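Local coordinates for protein neurotoxin (Clostridium botulinum, PDB 2QN0) that acts as a zinc-dependent protease, the light chain of botulinum neurotoxin serotype C1, that cleaves neuronal SNARE proteins, probably both syntaxin and SNAP-25, at residues N121-I124 with N125-D128; G275-I278 with D279-P282; N316-I319 with G320-K323; F399-P402 with K403-L406; L406-L409 with F410-Q413. All coordinates share one frame; numbering follows the deposited sequence.

Contact 1 of 5, residues N121-I124 with N125-D128; sequences NTPI and NTFD
Thr126 folds back on Pro123 and Thr122 at a type I beta turn, Pro123 to Thr126, that feeds the chain into strand 126-128. The turn is closed by Thr126 N, which donates to Pro123 O at 3.0 Å. The side chain of Thr126 then builds outward from the closing bond. Its CB sits 3.6 Å from Pro123 O. At the next branch OG1 lies beside the backbone N (chi1 -59°), which carries the hydroxyl along the proline ring, 3.7 Å from Pro123 CB. From there OG1 donates to Asn125 OD1 at 2.9 Å. Asn125 can receive it because its CG is tucked between its own backbone N and carbonyl carbon (chi1 70°), bringing the amide oxygen back over the turn. The other branch, Thr126 CG2, goes to meet the methyl of Thr122, and these two threonine side chains cross at about a right angle. Thr122 CG2 also rests 3.5 Å from Thr126 O.

Beyond the turn, strand 126-128 pairs in parallel with strand 309-311, where Asn125 and Phe127 bond through their backbones to Thr309. The polar ends have partners outside the turn as well: Thr122 OG1 bonds to Asn119 N, and Asp128 OD1 to Asn311 ND2. A water links the two side chains, 2.7 Å from Thr122 OG1 and donating to Asp128 OD2 at 2.7 Å.

Contact 2 of 5, residues G275-I278 with D279-P282; sequences GPTI and DLIP
Leu280 N donates to Thr277 O at 2.9 Å with an N-H...O angle of 162°. The same oxygen is covered by the leucine side chain, whose CB comes within 3.2 Å of Thr277 O. The chain then runs on to CD1, which touches Thr277 CG2 at 3.9 Å, methyl to methyl. The bonds on either side repeat this geometry: Asp279 N donates to Pro276 O at 2.9 Å, and Ile281 N to Ile278 O at 3.1 Å. Asp279 holds its CG beside its own backbone N (chi1 -65°), which turns the carboxylate back toward Pro276 and sets OD2 near Pro276 O, two acceptors facing each other without a bond. Its OD1 has a long, weak ion pair with Arg286, whose NE bonds to Ile281 O. Toward helix 267-273, Thr277 and Ile281 both touch Ile270, on the helix that also carries the zinc ligand Glu269; the Thr277 side chain is about 11 Å from the metal. Successive bonds between residues three apart are the signature of a short 3-10 helix, here 276-280, in the link between helix 267-273 and Pro282, the N-cap of helix 283-304.

Contact 3 of 5, residues N316-I319 with G320-K323; sequences NKYI and GEYK
Tyr318 meets Glu321 and Tyr322 at the start of helix 319-330, where Tyr318 holds the N-cap position. Its side chain points no acceptor at the first turn, and two waters do part of the capping instead. Gly320 N donates to one of them at 2.9 Å, and Glu321 N to the other, also at 2.9 Å. The water bound by Glu321 N donates in turn to Lys317 O; the one bound by Gly320 N makes only a weak bond to that oxygen. Lys317 O thus backs up the helix start through solvent. Ile319 N has a weak bond to Asn316 O. The i to i+4 pattern begins with Tyr322 N, which reaches Tyr318 O at 3.1 Å with a nearly straight N-H...O angle of 166°, and Lys323 N reaches Ile319 O at 2.9 Å.

Tyr318 O has a second neighbour, since Tyr322 CD1 comes to 3.2 Å from it, leaving the oxygen in the ring plane at the edge. The Tyr322 ring continues past it to Tyr318 CB, and elsewhere stacks edge-to-face with Phe129. Glu321 runs beside Tyr318, pointing the same way, with its CG anti to the backbone N (chi1 178°) and the chain extended. Its carboxylate plane is turned 68° from the tyrosine ring. The charge itself is paired farther along the helix, where OE2 forms a salt bridge with Lys325 NZ. Over the centre of one face of the Tyr318 ring stands Lys317 CG, 3.3 Å above its plane, while Glu321 OE1 comes up obliquely to within 3.6 Å of Tyr318 CD1.

Contact 4 of 5, residues F399-P402 with K403-L406; sequences FNIP and KSNL
Ile401 O accepts two hydrogen bonds, from opposite faces of its carbonyl plane. Leu406 N comes from one, 3.0 Å from Ile401 O and tilted 34° from the plane; Ser404 N comes from the other at 3.1 Å, much higher above it. Asn400 CB lies 3.4 Å from Leu406 O, while the flat amide at the end of this side chain bonds through ND2 to Gln413 OE1, outside the turn. The Phe399 ring is directed away from the turn and makes an edge-to-face stack with Tyr393.

Asn405 N donates to Pro402 O at 2.8 Å. This 5-to-2 bond, together with the 6-to-1 bond from Leu406 N to Ile401 O and the positive phi of Asn405 (65°), is the pattern of a Schellman motif, wrapped here round a single turn of chain within the long loop between strands 383-384 and 422-423. An inverse gamma turn centred on Asn400 leads into it, with a weak bond from Ile401 N to Phe399 O. The returning chain then passes close by, and Asn400 CA makes a C-H...O contact with Leu406 O at 3.2 Å.

With Ile401 CG1 beside the backbone N (chi1 -55°), the CG2 methyl is left to face Lys403 CB at 4.0 Å and Ser404 OG. Lys403 bends at chi3 and carries NZ out to Asn391 OD1. A water lies within hydrogen-bonding distance of two acceptors, 2.7 Å from Pro402 O and 2.8 Å from Asn405 OD1; since it has other acceptors nearby and only two protons, it may not serve both at once.

Contact 5 of 5, residues L406-L409 with F410-Q413; sequences LNVL and FMGQ
A beta turn from Val408 to Met411, with left-handed central residues and close to type III', bends the long loop between strands 383-384 and 422-423 back on itself. Its two central residues, Leu409 and Phe410, both have positive phi, 47° and 52°. Met411 N closes the turn on Val408 O at 3.0 Å. The methionine chain then stays with its acceptor. Having passed CG, it bends at chi3 (-115°) and lays CE 3.5 Å from Val408 O and 3.9 Å from Val408 CB, so that the two side chains run side by side in the same direction. At its root, Met411 CB meets Leu406 CD2 at 3.9 Å. A second, weak bond from Gly412 N to Leu406 O spans the wider loop.

One water bridges Asn407 O and Phe410 N: it donates to Asn407 O at 2.7 Å, accepts from Phe410 N at 2.9 Å and lies over one face of the Phe410 ring, toward the rim. Beyond the turn, Gly412 O bonds to Asn418 ND2, and Gln413 NE2 to the carbonyls of Gln370 and Cys220. The arrangement is that of a beta turn of the type III' kind leading into a 3-10 segment that ends at Gln413, with Gln413 N bonded to Phe410 O.

The five contacts form two pairs and a lone member. Contacts 1 and 3 are surface contacts, a beta turn and a helix start, whose elements meet: Phe127 of strand 126-128 packs on helix 319-330, with Phe127 CE2 3.8 Å from Tyr322 CB. Contacts 4 and 5, on the opposite side of the chain's centre, share Leu406 and belong to one loop, with a probable hydrogen bond from Asn400 to Gln413 between them; contact 4 is partly buried, contact 5 a surface contact. Contact 2, also partly buried, stands alone between helices 267-273 and 283-304, the first of which carries a zinc ligand. It is governed by repeated backbone bonds, whereas bound waters take part in the other four.

Contact 1 of 5, residues N121-I124 with N125-D128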
loop_
_atom_site.group_PDB
_atom_site.type_symbol
_atom_site.label_atom_id
_atom_site.label_comp_id
_atom_site.label_asym_id
_atom_site.label_seq_id
_atom_site.Cartn_x
_atom_site.Cartn_y
_atom_site.Cartn_z
ATOM N N ASN A 121 -17.339 8.611 15.457
ATOM C CA ASN A 121 -18.636 8.394 16.090
ATOM C C ASN A 121 -18.699 7.288 17.145
ATOM O O ASN A 121 -19.767 7.004 17.689
ATOM C CB ASN A 121 -19.699 8.147 15.018
ATOM C CG ASN A 121 -20.064 9.412 14.268
ATOM O OD1 ASN A 121 -20.353 10.440 14.878
ATOM N ND2 ASN A 121 -20.060 9.344 12.943
ATOM N N THR A 122 -17.566 6.659 17.435
ATOM C CA THR A 122 -17.528 5.608 18.447
ATOM C C THR A 122 -17.507 6.256 19.831
ATOM O O THR A 122 -16.760 7.204 20.063
ATOM C CB THR A 122 -16.262 4.740 18.307
ATOM O OG1 THR A 122 -16.242 4.130 17.012
ATOM C CG2 THR A 122 -16.235 3.660 19.380
ATOM N N PRO A 123 -18.341 5.768 20.764
ATOM C CA PRO A 123 -18.348 6.356 22.106
ATOM C C PRO A 123 -16.951 6.287 22.710
ATOM O O PRO A 123 -16.221 5.317 22.494
ATOM C CB PRO A 123 -19.350 5.484 22.857
ATOM C CG PRO A 123 -20.332 5.125 21.786
ATOM C CD PRO A 123 -19.428 4.782 20.617
ATOM N N ILE A 124 -16.580 7.312 23.469
ATOM C CA ILE A 124 -15.260 7.367 24.085
ATOM C C ILE A 124 -14.909 6.162 24.964
ATOM O O ILE A 124 -13.735 5.811 25.098
ATOM C CB ILE A 124 -15.101 8.663 24.917
ATOM C CG1 ILE A 124 -15.173 9.878 23.986
ATOM C CG2 ILE A 124 -13.779 8.655 25.667
ATOM C CD1 ILE A 124 -15.073 11.212 24.702
ATOM N N ASN A 125 -15.912 5.521 25.555
ATOM C CA ASN A 125 -15.645 4.372 26.423
ATOM C C ASN A 125 -15.730 3.031 25.699
ATOM O O ASN A 125 -15.708 1.979 26.337
ATOM C CB ASN A 125 -16.634 4.357 27.596
ATOM C CG ASN A 125 -18.053 4.019 27.166
ATOM O OD1 ASN A 125 -18.337 3.850 25.977
ATOM N ND2 ASN A 125 -18.955 3.921 28.137
ATOM N N THR A 126 -15.791 3.067 24.372
ATOM C CA THR A 126 -15.950 1.845 23.593
ATOM C C THR A 126 -14.864 1.469 22.588
ATOM O O THR A 126 -14.257 2.332 21.952
ATOM C CB THR A 126 -17.285 1.902 22.821
ATOM O OG1 THR A 126 -18.364 2.046 23.751
ATOM C CG2 THR A 126 -17.493 0.640 21.986
ATOM N N PHE A 127 -14.635 0.161 22.468
ATOM C CA PHE A 127 -13.704 -0.417 21.493
ATOM C C PHE A 127 -14.664 -1.096 20.514
ATOM O O PHE A 127 -15.406 -1.990 20.913
ATOM C CB PHE A 127 -12.822 -1.515 22.108
ATOM C CG PHE A 127 -11.491 -1.038 22.642
ATOM C CD1 PHE A 127 -10.990 0.220 22.331
ATOM C CD2 PHE A 127 -10.719 -1.884 23.439
ATOM C CE1 PHE A 127 -9.737 0.628 22.806
ATOM C CE2 PHE A 127 -9.468 -1.485 23.917
ATOM C CZ PHE A 127 -8.975 -0.227 23.600
ATOM N N ASP A 128 -14.675 -0.674 19.252
ATOM C CA ASP A 128 -15.561 -1.286 18.262
ATOM C C ASP A 128 -14.730 -1.965 17.182
ATOM O O ASP A 128 -14.198 -1.311 16.286
ATOM C CB ASP A 128 -16.476 -0.231 17.636
ATOM C CG ASP A 128 -17.461 -0.822 16.643
ATOM O OD1 ASP A 128 -17.510 -2.064 16.498
ATOM O OD2 ASP A 128 -18.195 -0.038 16.006
HETATM O O HOH W 1 -18.383 2.567 16.688
HETATM O O HOH W 2 -12.930 4.737 22.521
#

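Contact 2 of 5, residues G275-I278 with D279-P282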
loop_
_atom_site.group_PDB
_atom_site.type_symbol
_atom_site.label_atom_id
_atom_site.label_comp_id
_atom_site.label_asym_id
_atom_site.label_seq_id
_atom_site.Cartn_x
_atom_site.Cartn_y
_atom_site.Cartn_z
ATOM N N GLY A 275 11.905 12.485 0.209
ATOM C CA GLY A 275 13.042 13.206 -0.339
ATOM C C GLY A 275 12.827 14.712 -0.323
ATOM O O GLY A 275 11.946 15.203 0.379
ATOM N N PRO A 276 13.621 15.475 -1.093
ATOM C CA PRO A 276 13.535 16.940 -1.182
ATOM C C PRO A 276 12.142 17.456 -1.547
ATOM O O PRO A 276 11.789 18.595 -1.233
ATOM C CB PRO A 276 14.566 17.279 -2.258
ATOM C CG PRO A 276 15.580 16.204 -2.100
ATOM C CD PRO A 276 14.738 14.967 -1.906
ATOM N N THR A 277 11.360 16.613 -2.217
ATOM C CA THR A 277 10.003 16.957 -2.637
ATOM C C THR A 277 9.135 17.398 -1.465
ATOM O O THR A 277 8.195 18.172 -1.639
ATOM C CB THR A 277 9.318 15.751 -3.335
ATOM O OG1 THR A 277 9.959 15.508 -4.588
ATOM C CG2 THR A 277 7.834 16.022 -3.578
ATOM N N ILE A 278 9.444 16.895 -0.274
ATOM C CA ILE A 278 8.682 17.248 0.917
ATOM C C ILE A 278 8.679 18.765 1.109
ATOM O O ILE A 278 7.721 19.329 1.635
ATOM C CB ILE A 278 9.274 16.557 2.166
ATOM C CG1 ILE A 278 8.988 15.052 2.096
ATOM C CG2 ILE A 278 8.676 17.154 3.441
ATOM C CD1 ILE A 278 9.649 14.230 3.190
ATOM N N ASP A 279 9.745 19.422 0.663
ATOM C CA ASP A 279 9.851 20.873 0.795
ATOM C C ASP A 279 8.839 21.641 -0.054
ATOM O O ASP A 279 8.681 22.854 0.107
ATOM C CB ASP A 279 11.269 21.334 0.454
ATOM C CG ASP A 279 12.299 20.820 1.442
ATOM O OD1 ASP A 279 12.024 20.859 2.659
ATOM O OD2 ASP A 279 13.383 20.386 1.005
ATOM N N LEU A 280 8.163 20.947 -0.966
ATOM C CA LEU A 280 7.153 21.599 -1.798
ATOM C C LEU A 280 5.963 21.978 -0.920
ATOM O O LEU A 280 5.205 22.888 -1.249
ATOM C CB LEU A 280 6.686 20.677 -2.930
ATOM C CG LEU A 280 7.677 20.412 -4.072
ATOM C CD1 LEU A 280 7.029 19.509 -5.113
ATOM C CD2 LEU A 280 8.105 21.727 -4.711
ATOM N N ILE A 281 5.790 21.267 0.191
ATOM C CA ILE A 281 4.697 21.574 1.111
ATOM C C ILE A 281 5.190 22.701 2.020
ATOM O O ILE A 281 6.246 22.579 2.640
ATOM C CB ILE A 281 4.339 20.373 2.010
ATOM C CG1 ILE A 281 3.965 19.162 1.150
ATOM C CG2 ILE A 281 3.163 20.740 2.923
ATOM C CD1 ILE A 281 3.737 17.899 1.962
ATOM N N PRO A 282 4.436 23.808 2.107
ATOM C CA PRO A 282 4.858 24.923 2.964
ATOM C C PRO A 282 5.166 24.422 4.374
ATOM O O PRO A 282 4.388 23.667 4.954
ATOM C CB PRO A 282 3.650 25.857 2.929
ATOM C CG PRO A 282 3.091 25.626 1.552
ATOM C CD PRO A 282 3.161 24.113 1.433
#

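Contact 3 of 5, residues N316-I319 with G320-K323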
loop_
_atom_site.group_PDB
_atom_site.type_symbol
_atom_site.label_atom_id
_atom_site.label_comp_id
_atom_site.label_asym_id
_atom_site.label_seq_id
_atom_site.Cartn_x
_atom_site.Cartn_y
_atom_site.Cartn_z
ATOM N N ASN A 316 -14.977 -7.857 25.374
ATOM C CA ASN A 316 -14.929 -7.209 26.685
ATOM C C ASN A 316 -13.815 -7.739 27.577
ATOM O O ASN A 316 -13.120 -6.967 28.237
ATOM C CB ASN A 316 -16.270 -7.349 27.416
ATOM C CG ASN A 316 -17.332 -6.412 26.876
ATOM O OD1 ASN A 316 -17.067 -5.236 26.629
ATOM N ND2 ASN A 316 -18.545 -6.923 26.706
ATOM N N LYS A 317 -13.635 -9.056 27.600
ATOM C CA LYS A 317 -12.606 -9.653 28.440
ATOM C C LYS A 317 -11.187 -9.370 27.943
ATOM O O LYS A 317 -10.214 -9.663 28.637
ATOM C CB LYS A 317 -12.824 -11.167 28.543
ATOM C CG LYS A 317 -12.483 -11.935 27.278
ATOM C CD LYS A 317 -12.767 -13.426 27.435
ATOM C CE LYS A 317 -14.250 -13.731 27.317
ATOM N NZ LYS A 317 -14.763 -13.456 25.939
ATOM N N TYR A 318 -11.071 -8.791 26.751
ATOM C CA TYR A 318 -9.759 -8.494 26.181
ATOM C C TYR A 318 -9.466 -6.999 26.059
ATOM O O TYR A 318 -8.572 -6.598 25.315
ATOM C CB TYR A 318 -9.633 -9.157 24.804
ATOM C CG TYR A 318 -9.872 -10.651 24.843
ATOM C CD1 TYR A 318 -9.049 -11.484 25.596
ATOM C CD2 TYR A 318 -10.947 -11.224 24.161
ATOM C CE1 TYR A 318 -9.290 -12.856 25.675
ATOM C CE2 TYR A 318 -11.197 -12.596 24.233
ATOM C CZ TYR A 318 -10.366 -13.402 24.993
ATOM O OH TYR A 318 -10.609 -14.755 25.080
ATOM N N ILE A 319 -10.209 -6.178 26.792
ATOM C CA ILE A 319 -9.999 -4.734 26.737
ATOM C C ILE A 319 -8.587 -4.362 27.181
ATOM O O ILE A 319 -7.938 -3.520 26.559
ATOM C CB ILE A 319 -11.041 -3.988 27.607
ATOM C CG1 ILE A 319 -12.417 -4.075 26.940
ATOM C CG2 ILE A 319 -10.627 -2.534 27.801
ATOM C CD1 ILE A 319 -13.551 -3.483 27.765
ATOM N N GLY A 320 -8.107 -4.999 28.245
ATOM C CA GLY A 320 -6.772 -4.708 28.739
ATOM C C GLY A 320 -5.697 -5.053 27.726
ATOM O O GLY A 320 -4.728 -4.311 27.551
ATOM N N GLU A 321 -5.871 -6.190 27.061
ATOM C CA GLU A 321 -4.926 -6.657 26.053
ATOM C C GLU A 321 -4.797 -5.656 24.912
ATOM O O GLU A 321 -3.690 -5.308 24.496
ATOM C CB GLU A 321 -5.394 -7.994 25.472
ATOM C CG GLU A 321 -4.496 -8.540 24.365
ATOM C CD GLU A 321 -5.127 -9.710 23.632
ATOM O OE1 GLU A 321 -5.844 -10.494 24.286
ATOM O OE2 GLU A 321 -4.898 -9.853 22.411
ATOM N N TYR A 322 -5.933 -5.202 24.397
ATOM C CA TYR A 322 -5.900 -4.264 23.288
ATOM C C TYR A 322 -5.485 -2.863 23.696
ATOM O O TYR A 322 -4.915 -2.122 22.898
ATOM C CB TYR A 322 -7.239 -4.283 22.546
ATOM C CG TYR A 322 -7.327 -5.522 21.688
ATOM C CD1 TYR A 322 -7.827 -6.721 22.198
ATOM C CD2 TYR A 322 -6.754 -5.539 20.417
ATOM C CE1 TYR A 322 -7.742 -7.909 21.464
ATOM C CE2 TYR A 322 -6.659 -6.710 19.680
ATOM C CZ TYR A 322 -7.149 -7.892 20.209
ATOM O OH TYR A 322 -6.998 -9.055 19.493
ATOM N N LYS A 323 -5.744 -2.503 24.946
ATOM C CA LYS A 323 -5.328 -1.197 25.434
ATOM C C LYS A 323 -3.799 -1.190 25.382
ATOM O O LYS A 323 -3.185 -0.235 24.907
ATOM C CB LYS A 323 -5.815 -0.990 26.872
ATOM C CG LYS A 323 -5.292 0.270 27.543
ATOM C CD LYS A 323 -5.917 0.438 28.923
ATOM C CE LYS A 323 -5.325 1.623 29.665
ATOM N NZ LYS A 323 -5.923 1.756 31.024
HETATM O O HOH W 3 -7.365 -8.155 28.511
HETATM O O HOH W 4 -9.203 -6.748 30.254
#

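Contact 4 of 5, residues F399-P402 with K403-L406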
loop_
_atom_site.group_PDB
_atom_site.type_symbol
_atom_site.label_atom_id
_atom_site.label_comp_id
_atom_site.label_asym_id
_atom_site.label_seq_id
_atom_site.Cartn_x
_atom_site.Cartn_y
_atom_site.Cartn_z
ATOM N N PHE A 399 16.620 -6.836 -10.649
ATOM C CA PHE A 399 17.032 -7.009 -12.046
ATOM C C PHE A 399 18.544 -6.911 -12.255
ATOM O O PHE A 399 19.075 -7.448 -13.229
ATOM C CB PHE A 399 16.387 -5.940 -12.939
ATOM C CG PHE A 399 14.898 -6.067 -13.090
ATOM C CD1 PHE A 399 14.337 -7.137 -13.782
ATOM C CD2 PHE A 399 14.053 -5.086 -12.573
ATOM C CE1 PHE A 399 12.956 -7.230 -13.963
ATOM C CE2 PHE A 399 12.671 -5.167 -12.748
ATOM C CZ PHE A 399 12.119 -6.240 -13.446
ATOM N N ASN A 400 19.231 -6.213 -11.355
ATOM C CA ASN A 400 20.674 -5.994 -11.481
ATOM C C ASN A 400 21.517 -7.165 -10.985
ATOM O O ASN A 400 22.326 -7.032 -10.065
ATOM C CB ASN A 400 21.038 -4.703 -10.750
ATOM C CG ASN A 400 20.163 -3.540 -11.186
ATOM O OD1 ASN A 400 19.957 -3.331 -12.380
ATOM N ND2 ASN A 400 19.640 -2.784 -10.223
ATOM N N ILE A 401 21.330 -8.303 -11.643
ATOM C CA ILE A 401 22.004 -9.552 -11.299
ATOM C C ILE A 401 23.428 -9.667 -11.844
ATOM O O ILE A 401 23.658 -9.535 -13.044
ATOM C CB ILE A 401 21.174 -10.745 -11.813
ATOM C CG1 ILE A 401 19.746 -10.650 -11.261
ATOM C CG2 ILE A 401 21.821 -12.060 -11.392
ATOM C CD1 ILE A 401 18.750 -11.570 -11.945
ATOM N N PRO A 402 24.403 -9.925 -10.956
ATOM C CA PRO A 402 25.818 -10.066 -11.318
ATOM C C PRO A 402 26.063 -11.197 -12.320
ATOM O O PRO A 402 26.843 -11.046 -13.261
ATOM C CB PRO A 402 26.492 -10.338 -9.974
ATOM C CG PRO A 402 25.610 -9.612 -9.004
ATOM C CD PRO A 402 24.236 -9.986 -9.493
ATOM N N LYS A 403 25.390 -12.324 -12.106
ATOM C CA LYS A 403 25.521 -13.489 -12.978
ATOM C C LYS A 403 25.124 -13.157 -14.411
ATOM O O LYS A 403 25.591 -13.793 -15.358
ATOM C CB LYS A 403 24.645 -14.631 -12.462
ATOM C CG LYS A 403 24.716 -15.898 -13.303
ATOM C CD LYS A 403 23.627 -16.887 -12.913
ATOM C CE LYS A 403 22.241 -16.325 -13.207
ATOM N NZ LYS A 403 21.157 -17.271 -12.824
ATOM N N SER A 404 24.253 -12.166 -14.563
ATOM C CA SER A 404 23.794 -11.749 -15.882
ATOM C C SER A 404 24.665 -10.604 -16.386
ATOM O O SER A 404 24.510 -10.148 -17.518
ATOM C CB SER A 404 22.337 -11.279 -15.810
ATOM O OG SER A 404 21.497 -12.278 -15.254
ATOM N N ASN A 405 25.583 -10.150 -15.538
ATOM C CA ASN A 405 26.473 -9.042 -15.876
ATOM C C ASN A 405 25.654 -7.765 -16.042
ATOM O O ASN A 405 25.938 -6.935 -16.905
ATOM C CB ASN A 405 27.245 -9.346 -17.162
ATOM C CG ASN A 405 28.140 -10.560 -17.023
ATOM O OD1 ASN A 405 29.007 -10.608 -16.149
ATOM N ND2 ASN A 405 27.933 -11.551 -17.882
ATOM N N LEU A 406 24.634 -7.625 -15.202
ATOM C CA LEU A 406 23.746 -6.466 -15.229
ATOM C C LEU A 406 23.791 -5.727 -13.898
ATOM O O LEU A 406 22.880 -4.966 -13.572
ATOM C CB LEU A 406 22.310 -6.919 -15.502
ATOM C CG LEU A 406 21.989 -7.496 -16.881
ATOM C CD1 LEU A 406 20.602 -8.114 -16.866
ATOM C CD2 LEU A 406 22.080 -6.394 -17.930
HETATM O O HOH W 5 29.140 -9.576 -13.590
#

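Contact 5 of 5, residues L406-L409 with F410-Q413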
loop_
_atom_site.group_PDB
_atom_site.type_symbol
_atom_site.label_atom_id
_atom_site.label_comp_id
_atom_site.label_asym_id
_atom_site.label_seq_id
_atom_site.Cartn_x
_atom_site.Cartn_y
_atom_site.Cartn_z
ATOM N N LEU A 406 24.634 -7.625 -15.202
ATOM C CA LEU A 406 23.746 -6.466 -15.229
ATOM C C LEU A 406 23.791 -5.727 -13.898
ATOM O O LEU A 406 22.880 -4.966 -13.572
ATOM C CB LEU A 406 22.310 -6.919 -15.502
ATOM C CG LEU A 406 21.989 -7.496 -16.881
ATOM C CD1 LEU A 406 20.602 -8.114 -16.866
ATOM C CD2 LEU A 406 22.080 -6.394 -17.930
ATOM N N ASN A 407 24.855 -5.946 -13.136
ATOM C CA ASN A 407 25.003 -5.322 -11.828
ATOM C C ASN A 407 25.746 -3.987 -11.841
ATOM O O ASN A 407 25.827 -3.314 -10.815
ATOM C CB ASN A 407 25.713 -6.288 -10.879
ATOM C CG ASN A 407 27.085 -6.688 -11.383
ATOM O OD1 ASN A 407 27.230 -7.169 -12.507
ATOM N ND2 ASN A 407 28.102 -6.491 -10.553
ATOM N N VAL A 408 26.290 -3.606 -12.992
ATOM C CA VAL A 408 27.021 -2.348 -13.095
ATOM C C VAL A 408 26.111 -1.227 -13.589
ATOM O O VAL A 408 25.388 -1.386 -14.571
ATOM C CB VAL A 408 28.228 -2.473 -14.058
ATOM C CG1 VAL A 408 28.983 -1.155 -14.128
ATOM C CG2 VAL A 408 29.158 -3.583 -13.579
ATOM N N LEU A 409 26.152 -0.098 -12.889
ATOM C CA LEU A 409 25.342 1.067 -13.230
ATOM C C LEU A 409 23.879 0.739 -13.513
ATOM O O LEU A 409 23.287 1.246 -14.469
ATOM C CB LEU A 409 25.956 1.809 -14.424
ATOM C CG LEU A 409 27.340 2.417 -14.159
ATOM C CD1 LEU A 409 27.843 3.131 -15.403
ATOM C CD2 LEU A 409 27.259 3.384 -12.988
ATOM N N PHE A 410 23.306 -0.120 -12.677
ATOM C CA PHE A 410 21.901 -0.495 -12.791
ATOM C C PHE A 410 21.465 -0.960 -14.179
ATOM O O PHE A 410 20.315 -0.761 -14.569
ATOM C CB PHE A 410 21.039 0.698 -12.354
ATOM C CG PHE A 410 21.530 1.361 -11.101
ATOM C CD1 PHE A 410 21.309 0.777 -9.857
ATOM C CD2 PHE A 410 22.265 2.540 -11.166
ATOM C CE1 PHE A 410 21.817 1.357 -8.697
ATOM C CE2 PHE A 410 22.777 3.128 -10.011
ATOM C CZ PHE A 410 22.553 2.534 -8.773
ATOM N N MET A 411 22.368 -1.592 -14.923
ATOM C CA MET A 411 22.025 -2.060 -16.263
ATOM C C MET A 411 20.801 -2.964 -16.315
ATOM O O MET A 411 20.096 -3.004 -17.325
ATOM C CB MET A 411 23.220 -2.779 -16.898
ATOM C CG MET A 411 24.124 -1.860 -17.690
ATOM S SD MET A 411 25.471 -2.748 -18.491
ATOM C CE MET A 411 26.872 -2.051 -17.637
ATOM N N GLY A 412 20.541 -3.692 -15.231
ATOM C CA GLY A 412 19.385 -4.572 -15.206
ATOM C C GLY A 412 18.072 -3.821 -15.372
ATOM O O GLY A 412 17.080 -4.375 -15.854
ATOM N N GLN A 413 18.068 -2.554 -14.967
ATOM C CA GLN A 413 16.876 -1.714 -15.065
ATOM C C GLN A 413 16.896 -0.838 -16.314
ATOM O O GLN A 413 15.936 -0.114 -16.589
ATOM C CB GLN A 413 16.771 -0.815 -13.835
ATOM C CG GLN A 413 16.424 -1.536 -12.548
ATOM C CD GLN A 413 16.501 -0.609 -11.354
ATOM O OE1 GLN A 413 17.518 -0.551 -10.659
ATOM N NE2 GLN A 413 15.430 0.143 -11.124
HETATM O O HOH W 6 24.223 -1.248 -10.142
#